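Local atomic coordinates of hypothetical protein (Streptococcus pneumoniae, PDB entry 2HIY), a protein that is of unknown function and belongs to a conserved bacterial family of uncharacterised proteins, DUF1697. Residues 104-109 against 138-143; 93-98 against 128-133; 73-78 against 162-167. All coordinates share one frame; numbering follows the deposited sequence.

Contact 1. Residues 104-109 against 138-143; sequences DFLFYT and IFWGKF
Strands 102-108 and 137-142 are the two central, antiparallel neighbours of a four-stranded sheet whose strand order is that of a ferredoxin-like fold. The pairing is densest where Asp104, Phe105 and Leu106 face Trp140, Phe139 and Ile138. Asp104 and Trp140 form one hydrogen-bonded pair, Leu106 and Ile138 the next. Leu106 N reaches Ile138 O at 2.8 Å, in the carbonyl plane and with an N-H...O angle of 169°. Between them lies the non-hydrogen-bonded pair Phe105-Phe139, which puts both rings on one face of the sheet. Phe105 holds CG anti to its backbone N (chi1 -165°) and swings its ring edge over Phe139; CE1 sits above the centre of the Phe139 ring, the planes are 74° apart and the centroids 4.7 Å. This is a T-shaped stack, and Trp96 and Phe174 pack around it from the same chain. On the other face, Leu106 CD2 touches Trp140 CE3 at 3.8 Å, while the indole NE1 is taken by Glu129 OE1.

Packing loosens toward the Tyr108 end. Tyr108, partly exposed, crosses Ile138 at about a right angle and meets it through little more than OH and CE1 against CG1. At the other end Asp104, its side chain also partly exposed, is held by charge. The Lys142 chain, bent at chi2 and chi3, folds back along its own strand, where Tyr153 offers it a cation-pi partner. Its ammonium meets two acceptors: Lys142 NZ bonds Trp140 O at 2.9 Å from well above the carbonyl plane, an oxygen that already accepts Asp104 N, and Lys142 NZ makes a salt bridge of 2.7 Å to Asp104 OD2, on that oxygen's anti lone pair.

Contact 2. Residues 93-98 against 128-133; sequences PAWWSR and DEVLYF
This is an apolar surface contact, about 17 Å from the centre of the chain to its own centre, in which the loop between helix 82-89 and strand 102-108 folds against strand 129-133 at the margin of a sheet. Trp95 carries most of it. Its six-membered ring lies under Val130, whose CG1 stands 3.4 Å from the ring centroid and only 8° off the normal, a CH-pi contact squarely over the face. The second methyl, CG2, is over the pyrrole side and comes within 3.4 Å of Trp95 NE1. Val130 is modelled in two conformers, and this fit is that of one of them. The opposite face of the indole is lined by Pro93 CB, offset toward the rim, so the ring is sandwiched between its own loop and the strand.

Residues 94-97 form a short 3-10 turn, with Trp96 N bonded to Pro93 O and Arg98 N to Trp95 O, from which the indole points at the strand. Trp95 takes the crowded rotamer, CG between the backbone N and the carbonyl carbon (chi1 50°). Trp96, the next residue, has CG anti to its backbone N (chi1 -177°) and inserts its ring among Phe139 and Phe174 in the interior. Strand 129-133 is the outer partner of a beta hairpin, bonded to 137-142 through Val130 with Gly141 and Tyr132 with Phe139.

At the benzo edge of the indole, Trp95 CZ2 approaches the backbone of the strand, 4.0 Å from Tyr132 N and about as far from Leu131 C. Further along, Pro93 CG packs on Tyr132 CB at 3.8 Å, and the exposed tyrosine ring continues obliquely past the proline.

Contact 3. Residues 73-78 against 162-167; sequences FIQSFS and FYRHIT
Polar groups line up where the loop ahead of strand 78-81 meets the turn leading into strand 166-170. Ser76 OG, in the crowded rotamer, donates to Arg164 O at 2.9 Å, in the carbonyl plane on a lone pair. The same hydroxyl accepts from water 2 at 3.0 Å, so its donor and acceptor sides are both used. Water 2 goes on to Thr167 OG1, 2.8 Å away. Ser78 OG lies 2.9 Å from Thr167 OG1 and has its strongest partner in Tyr108 O.

At the outer end, Arg164 bends at chi3 to bring its guanidinium beside Gln75. The bond from Arg164 NH2 to Gln75 OE1 is long and weak, 3.2 Å with an angle of 124°, and the amide and guanidinium planes stand 73° apart; Gln75 NE2 binds Pro72 O instead. Arg164 NH2 is better served by water 1, to which it donates at 2.8 Å and which in turn donates a hydrogen bond to Phe73 O. Asn33 of the second subunit also packs on Arg164.

With hydroxyls, carbonyls and the Arg164 guanidinium doing the joining, the seam is probably held mainly by directional polar bonds and two bridging waters.

Overall arrangement
Contacts 1 and 2, about 9 Å apart between centres, share a sheet hairpin, 129-133 and 137-142, and their segments alternate along the chain. Contact 3 lies at the opposite edge of that sheet, about 14 Å from contact 1 and about 23 Å from contact 2 between centres; its segments enclose all the others in sequence. Contact 1 pairs the sheet's two central strands, while contact 2 packs the 93-98 loop on edge strand 129-133. Both sheets of the chain have strand order 2-3-1-4 with helices between strands, consistent with two ferredoxin-like halves, which contact 3 joins at edge strands 78-81 and 166-170. Thr109 OG1 bonded to His165 O ties contact 1 to that junction.

Contact 1. Residues 104-109 against 138-143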
loop_
_atom_site.group_PDB
_atom_site.type_symbol
_atom_site.label_atom_id
_atom_site.label_comp_id
_atom_site.label_asym_id
_atom_site.label_seq_id
_atom_site.Cartn_x
_atom_site.Cartn_y
_atom_site.Cartn_z
ATOM N N ASP D 104 14.646 19.452 2.914
ATOM C CA ASP D 104 14.060 19.154 4.211
ATOM C C ASP D 104 14.792 19.866 5.321
ATOM O O ASP D 104 16.001 20.103 5.217
ATOM C CB ASP D 104 14.091 17.653 4.434
ATOM C CG ASP D 104 13.288 16.928 3.364
ATOM O OD1 ASP D 104 12.048 17.101 3.333
ATOM O OD2 ASP D 104 13.881 16.237 2.500
ATOM N N PHE D 105 14.056 20.187 6.391
ATOM C CA PHE D 105 14.691 20.711 7.585
ATOM C C PHE D 105 14.456 19.678 8.682
ATOM O O PHE D 105 13.312 19.287 8.914
ATOM C CB PHE D 105 14.103 22.053 7.999
ATOM C CG PHE D 105 14.959 22.788 8.998
ATOM C CD1 PHE D 105 16.097 23.442 8.579
ATOM C CD2 PHE D 105 14.656 22.785 10.351
ATOM C CE1 PHE D 105 16.891 24.126 9.473
ATOM C CE2 PHE D 105 15.424 23.467 11.243
ATOM C CZ PHE D 105 16.565 24.138 10.807
ATOM N N LEU D 106 15.525 19.281 9.346
ATOM C CA LEU D 106 15.447 18.323 10.451
ATOM C C LEU D 106 15.503 19.124 11.751
ATOM O O LEU D 106 16.585 19.526 12.181
ATOM C CB LEU D 106 16.629 17.339 10.389
ATOM C CG LEU D 106 16.624 16.316 9.239
ATOM C CD1 LEU D 106 16.787 17.006 7.879
ATOM C CD2 LEU D 106 17.786 15.350 9.417
ATOM N N PHE D 107 14.336 19.390 12.345
ATOM C CA PHE D 107 14.295 20.211 13.555
ATOM C C PHE D 107 14.776 19.416 14.758
ATOM O O PHE D 107 14.320 18.286 15.011
ATOM C CB PHE D 107 12.875 20.648 13.873
ATOM C CG PHE D 107 12.347 21.767 13.012
ATOM C CD1 PHE D 107 12.559 23.104 13.366
ATOM C CD2 PHE D 107 11.542 21.507 11.872
ATOM C CE1 PHE D 107 12.021 24.166 12.580
ATOM C CE2 PHE D 107 11.002 22.555 11.107
ATOM C CZ PHE D 107 11.256 23.871 11.467
ATOM N N TYR D 108 15.698 20.001 15.518
ATOM C CA TYR D 108 16.098 19.407 16.774
ATOM C C TYR D 108 14.925 19.385 17.745
ATOM O O TYR D 108 14.012 20.178 17.649
ATOM C CB TYR D 108 17.262 20.193 17.362
ATOM C CG TYR D 108 18.515 20.225 16.491
ATOM C CD1 TYR D 108 18.929 19.104 15.757
ATOM C CD2 TYR D 108 19.321 21.378 16.463
ATOM C CE1 TYR D 108 20.121 19.153 14.971
ATOM C CE2 TYR D 108 20.490 21.422 15.700
ATOM C CZ TYR D 108 20.882 20.314 14.990
ATOM O OH TYR D 108 22.071 20.384 14.263
ATOM N N THR D 109 14.954 18.466 18.701
ATOM C CA THR D 109 13.919 18.365 19.729
ATOM C C THR D 109 14.491 18.711 21.103
ATOM O O THR D 109 15.694 18.733 21.318
ATOM C CB THR D 109 13.361 16.951 19.782
ATOM O OG1 THR D 109 14.439 16.027 19.999
ATOM C CG2 THR D 109 12.604 16.588 18.491
ATOM N N ILE D 138 18.849 20.939 10.982
ATOM C CA ILE D 138 19.743 20.688 9.833
ATOM C C ILE D 138 18.994 20.973 8.541
ATOM O O ILE D 138 17.917 20.410 8.310
ATOM C CB ILE D 138 20.209 19.212 9.797
ATOM C CG1 ILE D 138 20.820 18.837 11.146
ATOM C CG2 ILE D 138 21.229 18.995 8.663
ATOM C CD1 ILE D 138 21.182 17.359 11.271
ATOM N N PHE D 139 19.521 21.877 7.702
ATOM C CA PHE D 139 19.032 22.014 6.338
ATOM C C PHE D 139 19.632 20.901 5.492
ATOM O O PHE D 139 20.845 20.707 5.534
ATOM C CB PHE D 139 19.524 23.336 5.721
ATOM C CG PHE D 139 19.164 24.591 6.494
ATOM C CD1 PHE D 139 17.989 25.271 6.193
ATOM C CD2 PHE D 139 20.028 25.129 7.470
ATOM C CE1 PHE D 139 17.660 26.459 6.861
ATOM C CE2 PHE D 139 19.702 26.293 8.142
ATOM C CZ PHE D 139 18.517 26.973 7.816
ATOM N N TRP D 140 18.833 20.202 4.691
ATOM C CA TRP D 140 19.392 19.077 3.927
ATOM C C TRP D 140 18.717 19.002 2.589
ATOM O O TRP D 140 17.496 18.732 2.479
ATOM C CB TRP D 140 19.222 17.795 4.727
ATOM C CG TRP D 140 20.082 16.646 4.354
ATOM C CD1 TRP D 140 20.614 16.309 3.124
ATOM C CD2 TRP D 140 20.527 15.640 5.261
ATOM N NE1 TRP D 140 21.368 15.144 3.213
ATOM C CE2 TRP D 140 21.327 14.720 4.525
ATOM C CE3 TRP D 140 20.332 15.417 6.637
ATOM C CZ2 TRP D 140 21.926 13.594 5.128
ATOM C CZ3 TRP D 140 20.926 14.302 7.235
ATOM C CH2 TRP D 140 21.717 13.412 6.473
ATOM N N GLY D 141 19.482 19.302 1.538
ATOM C CA GLY D 141 18.959 19.381 0.173
ATOM C C GLY D 141 19.478 18.199 -0.616
ATOM O O GLY D 141 20.629 17.789 -0.460
ATOM N N LYS D 142 18.603 17.651 -1.447
ATOM C CA LYS D 142 18.982 16.585 -2.359
ATOM C C LYS D 142 18.725 17.094 -3.782
ATOM O O LYS D 142 17.627 17.547 -4.109
ATOM C CB LYS D 142 18.153 15.312 -2.058
ATOM C CG LYS D 142 18.549 14.541 -0.771
ATOM C CD LYS D 142 18.217 15.220 0.551
ATOM C CE LYS D 142 16.759 15.530 0.723
ATOM N NZ LYS D 142 16.495 15.991 2.134
ATOM N N PHE D 143 19.736 17.021 -4.643
ATOM C CA PHE D 143 19.668 17.763 -5.905
ATOM C C PHE D 143 18.734 17.193 -6.915
ATOM O O PHE D 143 18.114 17.970 -7.662
ATOM C CB PHE D 143 21.054 17.936 -6.504
ATOM C CG PHE D 143 21.922 18.852 -5.711
ATOM C CD1 PHE D 143 21.707 20.219 -5.767
ATOM C CD2 PHE D 143 22.941 18.375 -4.910
ATOM C CE1 PHE D 143 22.497 21.098 -5.015
ATOM C CE2 PHE D 143 23.755 19.246 -4.142
ATOM C CZ PHE D 143 23.509 20.611 -4.205
#

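Contact 2. Residues 93-98 against 128-133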
loop_
_atom_site.group_PDB
_atom_site.type_symbol
_atom_site.label_atom_id
_atom_site.label_comp_id
_atom_site.label_asym_id
_atom_site.label_seq_id
_atom_site.Cartn_x
_atom_site.Cartn_y
_atom_site.Cartn_z
ATOM N N PRO D 93 21.199 28.847 4.096
ATOM C CA PRO D 93 22.163 28.565 3.028
ATOM C C PRO D 93 21.696 29.165 1.692
ATOM O O PRO D 93 20.490 29.194 1.414
ATOM C CB PRO D 93 22.182 27.034 2.961
ATOM C CG PRO D 93 21.723 26.592 4.366
ATOM C CD PRO D 93 20.688 27.618 4.744
ATOM N N ALA D 94 22.616 29.564 0.829
ATOM C CA ALA D 94 22.206 30.146 -0.458
ATOM C C ALA D 94 21.459 29.118 -1.288
ATOM O O ALA D 94 20.513 29.455 -2.033
ATOM C CB ALA D 94 23.407 30.689 -1.198
ATOM N N TRP D 95 21.798 27.846 -1.133
ATOM C CA TRP D 95 21.155 26.811 -1.941
ATOM C C TRP D 95 19.749 26.500 -1.451
ATOM O O TRP D 95 18.961 25.877 -2.166
ATOM C CB TRP D 95 22.023 25.551 -1.980
ATOM C CG TRP D 95 22.490 25.054 -0.627
ATOM C CD1 TRP D 95 23.716 25.276 -0.059
ATOM C CD2 TRP D 95 21.769 24.212 0.277
ATOM N NE1 TRP D 95 23.800 24.632 1.160
ATOM C CE2 TRP D 95 22.616 23.982 1.380
ATOM C CE3 TRP D 95 20.488 23.636 0.276
ATOM C CZ2 TRP D 95 22.236 23.174 2.463
ATOM C CZ3 TRP D 95 20.124 22.840 1.363
ATOM C CH2 TRP D 95 20.988 22.636 2.435
ATOM N N TRP D 96 19.406 26.939 -0.242
ATOM C CA TRP D 96 18.100 26.619 0.309
ATOM C C TRP D 96 16.973 27.243 -0.487
ATOM O O TRP D 96 15.844 26.738 -0.465
ATOM C CB TRP D 96 18.051 27.070 1.769
ATOM C CG TRP D 96 16.793 26.768 2.551
ATOM C CD1 TRP D 96 15.901 27.667 3.013
ATOM C CD2 TRP D 96 16.377 25.479 3.023
ATOM N NE1 TRP D 96 14.916 27.031 3.742
ATOM C CE2 TRP D 96 15.170 25.686 3.740
ATOM C CE3 TRP D 96 16.883 24.179 2.889
ATOM C CZ2 TRP D 96 14.499 24.642 4.378
ATOM C CZ3 TRP D 96 16.195 23.143 3.491
ATOM C CH2 TRP D 96 15.003 23.379 4.225
ATOM N N SER D 97 17.232 28.333 -1.191
ATOM C CA SER D 97 16.173 28.935 -1.991
ATOM C C SER D 97 16.102 28.403 -3.427
ATOM O O SER D 97 15.157 28.721 -4.148
ATOM C CB SER D 97 16.292 30.463 -1.995
ATOM O OG SER D 97 17.523 30.856 -2.554
ATOM N N ARG D 98 17.081 27.591 -3.837
ATOM C CA ARG D 98 17.161 27.101 -5.214
ATOM C C ARG D 98 16.277 25.871 -5.456
ATOM O O ARG D 98 15.817 25.229 -4.505
ATOM C CB ARG D 98 18.603 26.748 -5.569
ATOM C CG ARG D 98 19.522 27.930 -5.511
ATOM C CD ARG D 98 20.906 27.507 -5.990
ATOM N NE ARG D 98 21.772 28.665 -5.809
ATOM C CZ ARG D 98 22.894 28.672 -5.081
ATOM N NH1 ARG D 98 23.371 27.540 -4.574
ATOM N NH2 ARG D 98 23.538 29.818 -4.921
ATOM N N ASP D 128 24.708 12.969 -3.685
ATOM C CA ASP D 128 24.210 14.120 -4.471
ATOM C C ASP D 128 23.281 14.975 -3.595
ATOM O O ASP D 128 22.065 15.065 -3.792
ATOM C CB ASP D 128 23.496 13.649 -5.724
ATOM C CG ASP D 128 23.266 14.768 -6.736
ATOM O OD1 ASP D 128 23.988 15.796 -6.646
ATOM O OD2 ASP D 128 22.360 14.579 -7.587
ATOM N N GLU D 129 23.913 15.627 -2.625
ATOM C CA GLU D 129 23.184 16.303 -1.574
ATOM C C GLU D 129 24.102 17.270 -0.885
ATOM O O GLU D 129 25.332 17.204 -1.041
ATOM C CB GLU D 129 22.640 15.266 -0.565
ATOM C CG GLU D 129 23.737 14.581 0.247
ATOM C CD GLU D 129 23.316 13.224 0.732
ATOM O OE1 GLU D 129 22.319 13.134 1.490
ATOM O OE2 GLU D 129 23.949 12.226 0.330
ATOM N N VAL D 130 23.491 18.118 -0.067
ATOM C CA VAL D 130 24.193 19.169 0.639
ATOM C C VAL D 130 23.463 19.410 1.958
ATOM O O VAL D 130 22.225 19.425 2.000
ATOM C CB VAL D 130 24.251 20.457 -0.206
ATOM C CG1 VAL D 130 22.838 20.968 -0.516
ATOM C CG2 VAL D 130 25.111 21.525 0.487
ATOM N N LEU D 131 24.204 19.583 3.041
ATOM C CA LEU D 131 23.537 19.866 4.305
ATOM C C LEU D 131 24.276 20.949 5.062
ATOM O O LEU D 131 25.495 21.117 4.865
ATOM C CB LEU D 131 23.314 18.591 5.158
ATOM C CG LEU D 131 24.579 17.866 5.650
ATOM C CD1 LEU D 131 25.034 18.381 7.029
ATOM C CD2 LEU D 131 24.291 16.394 5.805
ATOM N N TYR D 132 23.574 21.629 5.951
ATOM C CA TYR D 132 24.162 22.688 6.739
ATOM C C TYR D 132 23.572 22.620 8.139
ATOM O O TYR D 132 22.360 22.544 8.282
ATOM C CB TYR D 132 23.899 24.052 6.086
ATOM C CG TYR D 132 24.548 25.202 6.819
ATOM C CD1 TYR D 132 25.845 25.571 6.505
ATOM C CD2 TYR D 132 23.886 25.892 7.835
ATOM C CE1 TYR D 132 26.468 26.614 7.164
ATOM C CE2 TYR D 132 24.518 26.928 8.524
ATOM C CZ TYR D 132 25.807 27.256 8.172
ATOM O OH TYR D 132 26.448 28.305 8.821
ATOM N N PHE D 133 24.407 22.691 9.169
ATOM C CA PHE D 133 23.936 22.630 10.540
ATOM C C PHE D 133 23.528 24.016 10.995
ATOM O O PHE D 133 24.399 24.870 11.205
ATOM C CB PHE D 133 25.067 22.089 11.444
ATOM C CG PHE D 133 25.408 20.660 11.167
ATOM C CD1 PHE D 133 24.583 19.621 11.577
ATOM C CD2 PHE D 133 26.574 20.346 10.486
ATOM C CE1 PHE D 133 24.910 18.307 11.276
ATOM C CE2 PHE D 133 26.903 19.016 10.205
ATOM C CZ PHE D 133 26.049 17.995 10.610
#

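Contact 3. Residues 73-78 against 162-167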
loop_
_atom_site.group_PDB
_atom_site.type_symbol
_atom_site.label_atom_id
_atom_site.label_comp_id
_atom_site.label_asym_id
_atom_site.label_seq_id
_atom_site.Cartn_x
_atom_site.Cartn_y
_atom_site.Cartn_z
ATOM N N PHE D 73 2.527 8.186 22.808
ATOM C CA PHE D 73 3.365 7.944 21.627
ATOM C C PHE D 73 4.100 9.197 21.155
ATOM O O PHE D 73 4.957 9.118 20.271
ATOM C CB PHE D 73 2.503 7.373 20.500
ATOM C CG PHE D 73 1.225 8.147 20.259
ATOM C CD1 PHE D 73 1.246 9.300 19.477
ATOM C CD2 PHE D 73 0.011 7.740 20.819
ATOM C CE1 PHE D 73 0.092 10.037 19.271
ATOM C CE2 PHE D 73 -1.147 8.463 20.588
ATOM C CZ PHE D 73 -1.104 9.615 19.802
ATOM N N ILE D 74 3.772 10.361 21.711
ATOM C CA ILE D 74 4.549 11.582 21.412
ATOM C C ILE D 74 5.690 11.628 22.427
ATOM O O ILE D 74 5.497 12.021 23.583
ATOM C CB ILE D 74 3.662 12.851 21.465
ATOM C CG1 ILE D 74 2.567 12.759 20.372
ATOM C CG2 ILE D 74 4.532 14.123 21.306
ATOM C CD1 ILE D 74 1.566 13.937 20.318
ATOM N N GLN D 75 6.856 11.157 22.009
ATOM C CA GLN D 75 7.983 10.934 22.904
ATOM C C GLN D 75 9.159 11.875 22.676
ATOM O O GLN D 75 10.194 11.762 23.345
ATOM C CB GLN D 75 8.425 9.460 22.805
ATOM C CG GLN D 75 7.389 8.535 23.448
ATOM C CD GLN D 75 7.627 7.069 23.226
ATOM O OE1 GLN D 75 8.726 6.648 22.870
ATOM N NE2 GLN D 75 6.588 6.268 23.452
ATOM N N SER D 76 8.989 12.791 21.728
ATOM C CA SER D 76 9.910 13.899 21.526
ATOM C C SER D 76 9.102 15.032 20.932
ATOM O O SER D 76 8.026 14.814 20.346
ATOM C CB SER D 76 11.024 13.504 20.528
ATOM O OG SER D 76 10.530 13.390 19.179
ATOM N N PHE D 77 9.586 16.259 21.088
ATOM C CA PHE D 77 8.968 17.363 20.379
ATOM C C PHE D 77 9.971 18.483 20.215
ATOM O O PHE D 77 10.907 18.603 21.016
ATOM C CB PHE D 77 7.681 17.855 21.087
ATOM C CG PHE D 77 7.881 18.294 22.521
ATOM C CD1 PHE D 77 8.230 19.601 22.861
ATOM C CD2 PHE D 77 7.600 17.414 23.551
ATOM C CE1 PHE D 77 8.375 19.993 24.201
ATOM C CE2 PHE D 77 7.733 17.809 24.895
ATOM C CZ PHE D 77 8.124 19.096 25.216
ATOM N N SER D 78 9.741 19.310 19.195
ATOM C CA SER D 78 10.495 20.529 19.001
ATOM C C SER D 78 9.651 21.697 19.512
ATOM O O SER D 78 8.434 21.722 19.302
ATOM C CB SER D 78 10.764 20.752 17.521
ATOM O OG SER D 78 11.364 19.598 16.943
ATOM N N PHE D 162 19.204 8.926 16.340
ATOM C CA PHE D 162 18.496 10.164 16.596
ATOM C C PHE D 162 17.197 10.310 15.813
ATOM O O PHE D 162 16.490 11.297 15.977
ATOM C CB PHE D 162 19.447 11.388 16.399
ATOM C CG PHE D 162 19.846 11.674 14.958
ATOM C CD1 PHE D 162 18.964 12.287 14.074
ATOM C CD2 PHE D 162 21.157 11.398 14.503
ATOM C CE1 PHE D 162 19.331 12.544 12.749
ATOM C CE2 PHE D 162 21.527 11.668 13.200
ATOM C CZ PHE D 162 20.625 12.265 12.317
ATOM N N TYR D 163 16.885 9.351 14.942
ATOM C CA TYR D 163 15.778 9.533 14.046
ATOM C C TYR D 163 14.448 9.906 14.691
ATOM O O TYR D 163 13.743 10.800 14.183
ATOM C CB TYR D 163 15.600 8.258 13.219
ATOM C CG TYR D 163 14.564 8.387 12.142
ATOM C CD1 TYR D 163 14.869 9.057 10.962
ATOM C CD2 TYR D 163 13.263 7.878 12.305
ATOM C CE1 TYR D 163 13.925 9.215 9.959
ATOM C CE2 TYR D 163 12.306 8.016 11.275
ATOM C CZ TYR D 163 12.673 8.696 10.115
ATOM O OH TYR D 163 11.764 8.856 9.082
ATOM N N ARG D 164 14.096 9.236 15.783
ATOM C CA ARG D 164 12.810 9.506 16.435
ATOM C C ARG D 164 12.878 10.747 17.311
ATOM O O ARG D 164 11.895 11.089 17.987
ATOM C CB ARG D 164 12.360 8.295 17.246
ATOM C CG ARG D 164 11.962 7.101 16.355
ATOM C CD ARG D 164 11.665 5.809 17.165
ATOM N NE ARG D 164 10.918 6.057 18.393
ATOM C CZ ARG D 164 9.597 6.088 18.482
ATOM N NH1 ARG D 164 8.845 5.854 17.409
ATOM N NH2 ARG D 164 9.029 6.346 19.663
ATOM N N HIS D 165 14.029 11.428 17.312
ATOM C CA HIS D 165 14.266 12.613 18.148
ATOM C C HIS D 165 14.571 13.829 17.307
ATOM O O HIS D 165 15.191 14.788 17.797
ATOM C CB HIS D 165 15.353 12.311 19.166
ATOM C CG HIS D 165 14.957 11.205 20.069
ATOM N ND1 HIS D 165 15.290 9.888 19.837
ATOM C CD2 HIS D 165 14.147 11.217 21.145
ATOM C CE1 HIS D 165 14.729 9.137 20.770
ATOM N NE2 HIS D 165 14.044 9.917 21.582
ATOM N N ILE D 166 14.176 13.782 16.043
ATOM C CA ILE D 166 14.157 14.977 15.206
ATOM C C ILE D 166 12.788 15.077 14.582
ATOM O O ILE D 166 12.089 14.060 14.479
ATOM C CB ILE D 166 15.225 14.962 14.098
ATOM C CG1 ILE D 166 15.118 13.681 13.282
ATOM C CG2 ILE D 166 16.609 15.194 14.690
ATOM C CD1 ILE D 166 15.920 13.650 12.015
ATOM N N THR D 167 12.419 16.272 14.158
ATOM C CA THR D 167 11.129 16.459 13.536
ATOM C C THR D 167 11.383 16.965 12.123
ATOM O O THR D 167 11.836 18.090 11.937
ATOM C CB THR D 167 10.298 17.487 14.328
ATOM O OG1 THR D 167 10.388 17.177 15.740
ATOM C CG2 THR D 167 8.880 17.457 13.859
HETATM O O HOH W 1 6.275 6.705 19.716
HETATM O O HOH W 2 9.142 15.367 17.420
#